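Uncharacterized protein (Agrobacterium tumefaciens, PDB 3D01) is of unknown function but belongs to the YjgF-like family of trimeric proteins, which includes putative endoribonucleases of the L-PSP type. Local coordinates at residues R101-G107 against P136-A142; A76-C80 against S154-D158; F23-A28 against V82-Q87. One frame throughout, in Å; residues are numbered along the deposited sequence.

Interaction 1. Residues R101-G107 against P136-A142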
# COMPACT_ATOMS: atom_id res chain seq x y z
N ARG I 101 3.85 -5.23 17.28
CA ARG I 101 3.17 -6.06 16.28
C ARG I 101 3.65 -5.63 14.89
O ARG I 101 3.73 -4.43 14.62
CB ARG I 101 1.67 -5.85 16.39
CG ARG I 101 0.81 -6.28 15.22
CD ARG I 101 0.80 -7.76 15.07
NE ARG I 101 0.12 -8.33 16.21
CZ ARG I 101 0.02 -9.63 16.46
NH1 ARG I 101 0.54 -10.54 15.64
NH2 ARG I 101 -0.62 -10.02 17.57
N VAL I 102 3.97 -6.60 14.04
CA VAL I 102 4.12 -6.33 12.60
C VAL I 102 2.70 -6.28 12.06
O VAL I 102 1.99 -7.29 12.03
CB VAL I 102 4.95 -7.38 11.87
CG1 VAL I 102 4.97 -7.07 10.34
CG2 VAL I 102 6.39 -7.46 12.51
N ILE I 103 2.27 -5.10 11.66
CA ILE I 103 0.89 -4.84 11.30
C ILE I 103 0.59 -5.29 9.88
O ILE I 103 -0.42 -5.99 9.61
CB ILE I 103 0.53 -3.35 11.46
CG1 ILE I 103 0.49 -2.98 12.95
CG2 ILE I 103 -0.86 -3.04 10.81
CD1 ILE I 103 -0.58 -3.75 13.74
N LYS I 104 1.49 -4.92 8.98
CA LYS I 104 1.27 -5.21 7.55
C LYS I 104 2.59 -5.29 6.79
O LYS I 104 3.50 -4.53 7.04
CB LYS I 104 0.36 -4.12 6.96
CG LYS I 104 0.07 -4.20 5.45
CD LYS I 104 -0.91 -5.32 5.18
CE LYS I 104 -1.30 -5.35 3.69
NZ LYS I 104 -1.98 -4.07 3.23
N LEU I 105 2.67 -6.23 5.86
CA LEU I 105 3.70 -6.24 4.82
C LEU I 105 3.01 -6.21 3.46
O LEU I 105 2.03 -6.95 3.23
CB LEU I 105 4.55 -7.52 4.88
CG LEU I 105 5.33 -7.85 6.14
CD1 LEU I 105 6.07 -9.17 5.86
CD2 LEU I 105 6.28 -6.74 6.55
N ASN I 106 3.53 -5.39 2.57
CA ASN I 106 3.15 -5.41 1.15
C ASN I 106 4.30 -6.04 0.37
O ASN I 106 5.40 -5.49 0.32
CB ASN I 106 2.81 -4.01 0.62
CG ASN I 106 1.67 -3.36 1.39
OD1 ASN I 106 1.87 -2.35 2.10
ND2 ASN I 106 0.49 -3.91 1.27
N GLY I 107 4.05 -7.22 -0.20
CA GLY I 107 5.03 -7.99 -0.93
C GLY I 107 4.81 -7.85 -2.42
O GLY I 107 3.79 -8.31 -2.96
N PRO I 136 4.00 -11.75 17.88
CA PRO I 136 4.02 -10.36 17.41
C PRO I 136 4.44 -10.19 15.94
O PRO I 136 4.10 -9.16 15.34
CB PRO I 136 5.04 -9.69 18.33
CG PRO I 136 4.96 -10.48 19.57
CD PRO I 136 4.82 -11.89 19.10
N GLY I 137 5.16 -11.16 15.38
CA GLY I 137 5.53 -11.14 13.97
C GLY I 137 4.41 -11.45 12.98
O GLY I 137 4.56 -11.19 11.79
N ARG I 138 3.31 -12.01 13.46
CA ARG I 138 2.20 -12.39 12.59
C ARG I 138 1.44 -11.15 12.13
O ARG I 138 0.99 -10.33 12.92
CB ARG I 138 1.30 -13.39 13.31
CG ARG I 138 2.02 -14.71 13.61
CD ARG I 138 1.07 -15.89 13.45
NE ARG I 138 -0.09 -15.73 14.30
CZ ARG I 138 -1.25 -16.36 14.14
NH1 ARG I 138 -2.23 -16.12 15.01
NH2 ARG I 138 -1.46 -17.22 13.14
N HIS I 139 1.29 -11.03 10.82
CA HIS I 139 0.92 -9.76 10.18
C HIS I 139 -0.13 -9.95 9.11
O HIS I 139 -0.26 -11.07 8.57
CB HIS I 139 2.16 -9.17 9.50
CG HIS I 139 2.93 -10.19 8.70
ND1 HIS I 139 3.85 -11.04 9.29
CD2 HIS I 139 2.87 -10.53 7.39
CE1 HIS I 139 4.32 -11.86 8.36
NE2 HIS I 139 3.76 -11.56 7.20
N ALA I 140 -0.85 -8.87 8.83
CA ALA I 140 -1.68 -8.75 7.61
C ALA I 140 -0.74 -8.58 6.41
O ALA I 140 0.45 -8.21 6.56
CB ALA I 140 -2.65 -7.60 7.69
N ARG I 141 -1.26 -8.85 5.20
CA ARG I 141 -0.37 -8.92 4.05
C ARG I 141 -1.11 -8.69 2.74
O ARG I 141 -2.29 -9.01 2.65
CB ARG I 141 0.23 -10.32 3.95
CG ARG I 141 1.52 -10.44 3.25
CD ARG I 141 2.09 -11.88 3.37
NE ARG I 141 1.49 -12.85 2.44
CZ ARG I 141 1.97 -14.09 2.25
NH1 ARG I 141 3.03 -14.50 2.88
NH2 ARG I 141 1.41 -14.90 1.37
N ALA I 142 -0.38 -8.18 1.76
CA ALA I 142 -0.77 -8.30 0.35
C ALA I 142 0.42 -8.87 -0.41
O ALA I 142 1.58 -8.61 -0.08
CB ALA I 142 -1.17 -6.98 -0.22
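P136 opens the contact with its carbonyl: P136 O takes the N-H of V102 at 2.9 Å, while its CA lies over one face of the R101 guanidinium. G137 packs its backbone against the V102 side chain, and its oxygen accepts a bond from H139 ND1 that lies in the imidazole plane and fixes the ring's rotation. R138 gives its carbonyl to R101: NH1 reaches a lone pair of R138 O at 2.8 Å, although the bond is bent (143° at the hydrogen). Two successive bends in the R101 chain (chi2 68°, chi3 67°) carry NH1 there. H139 sets CB against V102 CG1 and turns a ring face to L105, whose CD1 makes a CH-pi contact 3.9 Å from the centroid; NE2 bonds S126 of helix 118-133. At A140 the backbones are bridged twice, A140 N to I103 O and L105 N to A140 O; opposite it, I103 and K104 both bond I160 of strand 155-163, a classic beta bulge. K104 CD lies against the A140 backbone, and NZ forms a salt bridge with D158 of the second subunit. R141 NH1 hydrogen-bonds N123 and S126. A142 carries the pairing on, its N bonded to L105 O and its O to G107 N at 2.8 Å. Two parallel strands joined through helix 118-133 form the beta-alpha-beta crossover of the YjgF-like fold.

Interaction 2. Residues A76-C80 against S154-D158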
# COMPACT_ATOMS: atom_id res chain seq x y z
N ALA I 76 14.96 -14.23 -1.93
CA ALA I 76 14.79 -12.79 -2.10
C ALA I 76 13.85 -12.16 -1.05
O ALA I 76 14.19 -11.14 -0.46
CB ALA I 76 14.29 -12.45 -3.54
N ALA I 77 12.69 -12.79 -0.83
CA ALA I 77 11.70 -12.27 0.12
C ALA I 77 12.31 -12.23 1.56
O ALA I 77 12.17 -11.25 2.31
CB ALA I 77 10.45 -13.14 0.08
N GLU I 78 13.02 -13.29 1.90
CA GLU I 78 13.75 -13.40 3.20
C GLU I 78 14.72 -12.24 3.36
O GLU I 78 14.73 -11.59 4.41
CB GLU I 78 14.51 -14.71 3.27
CG GLU I 78 13.65 -15.97 3.52
CD GLU I 78 14.41 -17.30 3.39
OE1 GLU I 78 15.45 -17.40 2.69
OE2 GLU I 78 13.95 -18.28 4.02
N LEU I 79 15.50 -11.97 2.31
CA LEU I 79 16.44 -10.84 2.32
C LEU I 79 15.75 -9.47 2.47
O LEU I 79 16.20 -8.61 3.23
CB LEU I 79 17.35 -10.88 1.09
CG LEU I 79 18.45 -11.95 1.08
CD1 LEU I 79 19.14 -11.92 -0.27
CD2 LEU I 79 19.45 -11.82 2.25
N CYS I 80 14.64 -9.28 1.75
CA CYS I 80 13.82 -8.09 1.92
C CYS I 80 13.42 -7.95 3.39
O CYS I 80 13.53 -6.87 3.96
CB CYS I 80 12.56 -8.16 1.04
SG CYS I 80 12.91 -8.04 -0.72
N SER I 154 13.93 -8.92 -7.75
CA SER I 154 12.85 -9.88 -7.94
C SER I 154 11.68 -9.62 -6.99
O SER I 154 10.54 -9.95 -7.31
CB SER I 154 13.34 -11.33 -7.81
OG SER I 154 14.30 -11.63 -8.82
N VAL I 155 11.98 -9.04 -5.82
CA VAL I 155 10.99 -8.79 -4.79
C VAL I 155 11.33 -7.47 -4.07
O VAL I 155 12.52 -7.12 -3.92
CB VAL I 155 10.94 -9.94 -3.71
CG1 VAL I 155 9.81 -9.67 -2.65
CG2 VAL I 155 10.88 -11.33 -4.36
N GLU I 156 10.30 -6.75 -3.68
CA GLU I 156 10.40 -5.58 -2.82
C GLU I 156 9.25 -5.66 -1.79
O GLU I 156 8.11 -6.04 -2.11
CB GLU I 156 10.27 -4.30 -3.64
CG GLU I 156 10.27 -3.03 -2.84
CD GLU I 156 9.92 -1.78 -3.70
OE1 GLU I 156 10.12 -1.81 -4.93
OE2 GLU I 156 9.43 -0.77 -3.15
N ILE I 157 9.56 -5.29 -0.57
CA ILE I 157 8.60 -5.48 0.53
C ILE I 157 8.70 -4.29 1.46
O ILE I 157 9.79 -3.96 1.91
CB ILE I 157 8.84 -6.79 1.36
CG1 ILE I 157 8.94 -8.07 0.50
CG2 ILE I 157 7.72 -6.97 2.43
CD1 ILE I 157 9.03 -9.39 1.34
N ASP I 158 7.55 -3.65 1.71
CA ASP I 158 7.47 -2.58 2.69
C ASP I 158 6.69 -3.09 3.91
O ASP I 158 6.17 -4.23 3.92
CB ASP I 158 6.94 -1.27 2.09
CG ASP I 158 5.45 -1.28 1.79
OD1 ASP I 158 4.66 -2.09 2.35
OD2 ASP I 158 5.08 -0.42 0.96
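Helix 76-80 lies over strand 155-158 with the axes 7.8 Å apart at their closest and crossing at -33°, the two segments running in roughly the same direction. V155 and I157, alternate residues of the strand, direct their side chains at the helix, and A76, A77 and C80 receive them. V155 divides its two methyls. V155 CG2, beside the backbone N, meets A76 CB at 3.7 Å, whereas V155 CG1, anti to that N (chi1 -177°), approaches C80 SG at 4.0 Å. The sulfur of C80 also sits 3.4 Å from V155 O, so the cysteine touches both the side chain and the backbone of this one residue. C80 CB serves the next inward-facing position, with I157 CG1 3.7 Å away. I157 then reaches back toward the preceding turn, I157 CD1 coming to 3.8 Å from A77 O and lying near A77 CB as well. This is the helix-on-sheet packing of the YjgF-like fold, in which helices 70-91 and 118-133 cover one face of the mixed sheet; V155 touches V121 and I122 of the latter helix, and I157 touches A125. The backbones approach to 6.1 Å at A77 CA-V155 CA and 6.0 Å at C80 CA-I157 CA, with short side chains on the helix at both places. E156 points away from the helix, to the sheet's other face, where it packs on V144 of the third subunit.

Interaction 3. Residues F23-A28 against V82-Q87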
# COMPACT_ATOMS: atom_id res chain seq x y z
N PHE I 23 20.93 -15.77 8.73
CA PHE I 23 21.11 -14.36 8.43
C PHE I 23 21.66 -13.52 9.59
O PHE I 23 21.27 -13.69 10.75
CB PHE I 23 19.77 -13.75 8.00
CG PHE I 23 19.12 -14.47 6.85
CD1 PHE I 23 19.37 -14.09 5.55
CD2 PHE I 23 18.22 -15.51 7.08
CE1 PHE I 23 18.74 -14.73 4.50
CE2 PHE I 23 17.61 -16.16 6.04
CZ PHE I 23 17.88 -15.77 4.74
N THR I 24 22.55 -12.60 9.24
CA THR I 24 22.94 -11.50 10.10
C THR I 24 22.31 -10.22 9.55
O THR I 24 22.10 -10.07 8.32
CB THR I 24 24.47 -11.35 10.17
OG1 THR I 24 24.96 -10.84 8.92
CG2 THR I 24 25.13 -12.72 10.45
N LEU I 25 21.94 -9.32 10.45
CA LEU I 25 21.40 -8.03 10.05
C LEU I 25 22.47 -7.20 9.35
O LEU I 25 23.60 -7.09 9.84
CB LEU I 25 20.84 -7.25 11.24
CG LEU I 25 19.52 -7.72 11.85
CD1 LEU I 25 19.13 -6.83 13.04
CD2 LEU I 25 18.43 -7.73 10.80
N PRO I 26 22.13 -6.60 8.21
CA PRO I 26 23.03 -5.65 7.64
C PRO I 26 22.96 -4.30 8.38
O PRO I 26 22.08 -4.08 9.23
CB PRO I 26 22.52 -5.52 6.20
CG PRO I 26 21.07 -5.78 6.28
CD PRO I 26 20.90 -6.78 7.40
N VAL I 27 23.89 -3.41 8.07
CA VAL I 27 23.74 -2.00 8.42
C VAL I 27 22.53 -1.40 7.66
O VAL I 27 21.83 -0.51 8.18
CB VAL I 27 25.06 -1.21 8.16
CG1 VAL I 27 24.91 0.27 8.52
CG2 VAL I 27 26.23 -1.83 8.94
N ALA I 28 22.24 -1.92 6.46
CA ALA I 28 21.09 -1.47 5.64
C ALA I 28 20.07 -2.59 5.34
O ALA I 28 18.87 -2.33 5.11
CB ALA I 28 21.59 -0.88 4.33
N VAL I 82 14.86 -9.27 6.05
CA VAL I 82 16.05 -8.96 6.91
C VAL I 82 16.38 -7.46 6.83
O VAL I 82 16.70 -6.79 7.82
CB VAL I 82 17.27 -9.85 6.52
CG1 VAL I 82 18.61 -9.34 7.15
CG2 VAL I 82 17.01 -11.35 6.84
N ASN I 83 16.27 -6.89 5.63
CA ASN I 83 16.47 -5.47 5.46
C ASN I 83 15.39 -4.66 6.16
O ASN I 83 15.68 -3.63 6.76
CB ASN I 83 16.61 -5.11 3.97
CG ASN I 83 17.95 -5.52 3.41
OD1 ASN I 83 18.13 -6.61 2.84
ND2 ASN I 83 18.91 -4.67 3.58
N ILE I 84 14.16 -5.15 6.17
CA ILE I 84 13.09 -4.51 6.94
C ILE I 84 13.51 -4.53 8.41
O ILE I 84 13.49 -3.51 9.06
CB ILE I 84 11.70 -5.19 6.77
CG1 ILE I 84 11.11 -4.86 5.38
CG2 ILE I 84 10.70 -4.71 7.85
CD1 ILE I 84 9.90 -5.70 5.01
N LEU I 85 13.93 -5.69 8.90
CA LEU I 85 14.34 -5.81 10.33
C LEU I 85 15.52 -4.88 10.68
O LEU I 85 15.55 -4.29 11.78
CB LEU I 85 14.63 -7.26 10.67
CG LEU I 85 13.44 -8.20 10.67
CD1 LEU I 85 13.90 -9.67 10.94
CD2 LEU I 85 12.40 -7.74 11.71
N ALA I 86 16.47 -4.74 9.75
CA ALA I 86 17.58 -3.80 9.94
C ALA I 86 17.09 -2.36 10.07
O ALA I 86 17.58 -1.62 10.91
CB ALA I 86 18.61 -3.93 8.81
N GLN I 87 16.09 -1.95 9.28
CA GLN I 87 15.57 -0.58 9.40
C GLN I 87 14.79 -0.39 10.69
O GLN I 87 14.86 0.66 11.32
CB GLN I 87 14.65 -0.26 8.22
CG GLN I 87 15.36 -0.31 6.86
CD GLN I 87 16.48 0.69 6.68
OE1 GLN I 87 16.66 1.64 7.45
NE2 GLN I 87 17.24 0.49 5.61
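V82 receives F23, L25 and P26 from the loop that follows helix 3-21, a segment without regular structure laid over helix 70-91 of the YjgF-like domain. From CB the valine forks. V82 CG2, beside the backbone N, approaches the F23 ring obliquely, 3.8 Å from F23 CG, in an off-centre CH-pi contact 30° from the ring normal. V82 CG1, anti to that N (chi1 167°), reaches the proline ring and presses on P26 CD at 3.4 Å, tighter than usual van der Waals contact; T24 O and L25 CD2 lie near the same methyl. L25 itself sends CD2 to the helix backbone, where V82 O lies at 3.6 Å and A86 N at 3.7 Å, with L85 CB alongside. One turn on from V82, A86 offers only a methyl, which lies against P26 between CD and O. L18 of helix 3-21 touches F23, L25 and V82, while L128 of helix 118-133 reaches F23, V82 and L85, so the apolar part of the loop is seated among three helices. Farther along, at A28, the segment passes N83 and Q87, and A28 O comes to 3.3 Å from Q87 NE2.

Overall arrangement
From the N terminus, helix 3-21 leads into F23-A28, which interaction 3 joins to helix 70-91, closing a loop that contains the first strands of the sheet. Before that loop closes, the same helix has already supplied A76-C80 to interaction 2, whose partner strand arrives only at S154-D158; interactions 2 and 3 therefore cross along the chain. Interaction 1 opens and closes within the span of interaction 2, pairing strands 99-110 and 140-146, and follows interaction 3 in series. Strand 155-163 lies beside 99-110, so L105 packs on I157 where interactions 1 and 2 meet. I84 CD1 touches both I157 O and L105 CD2, bringing the helix of interaction 3 to the sheet.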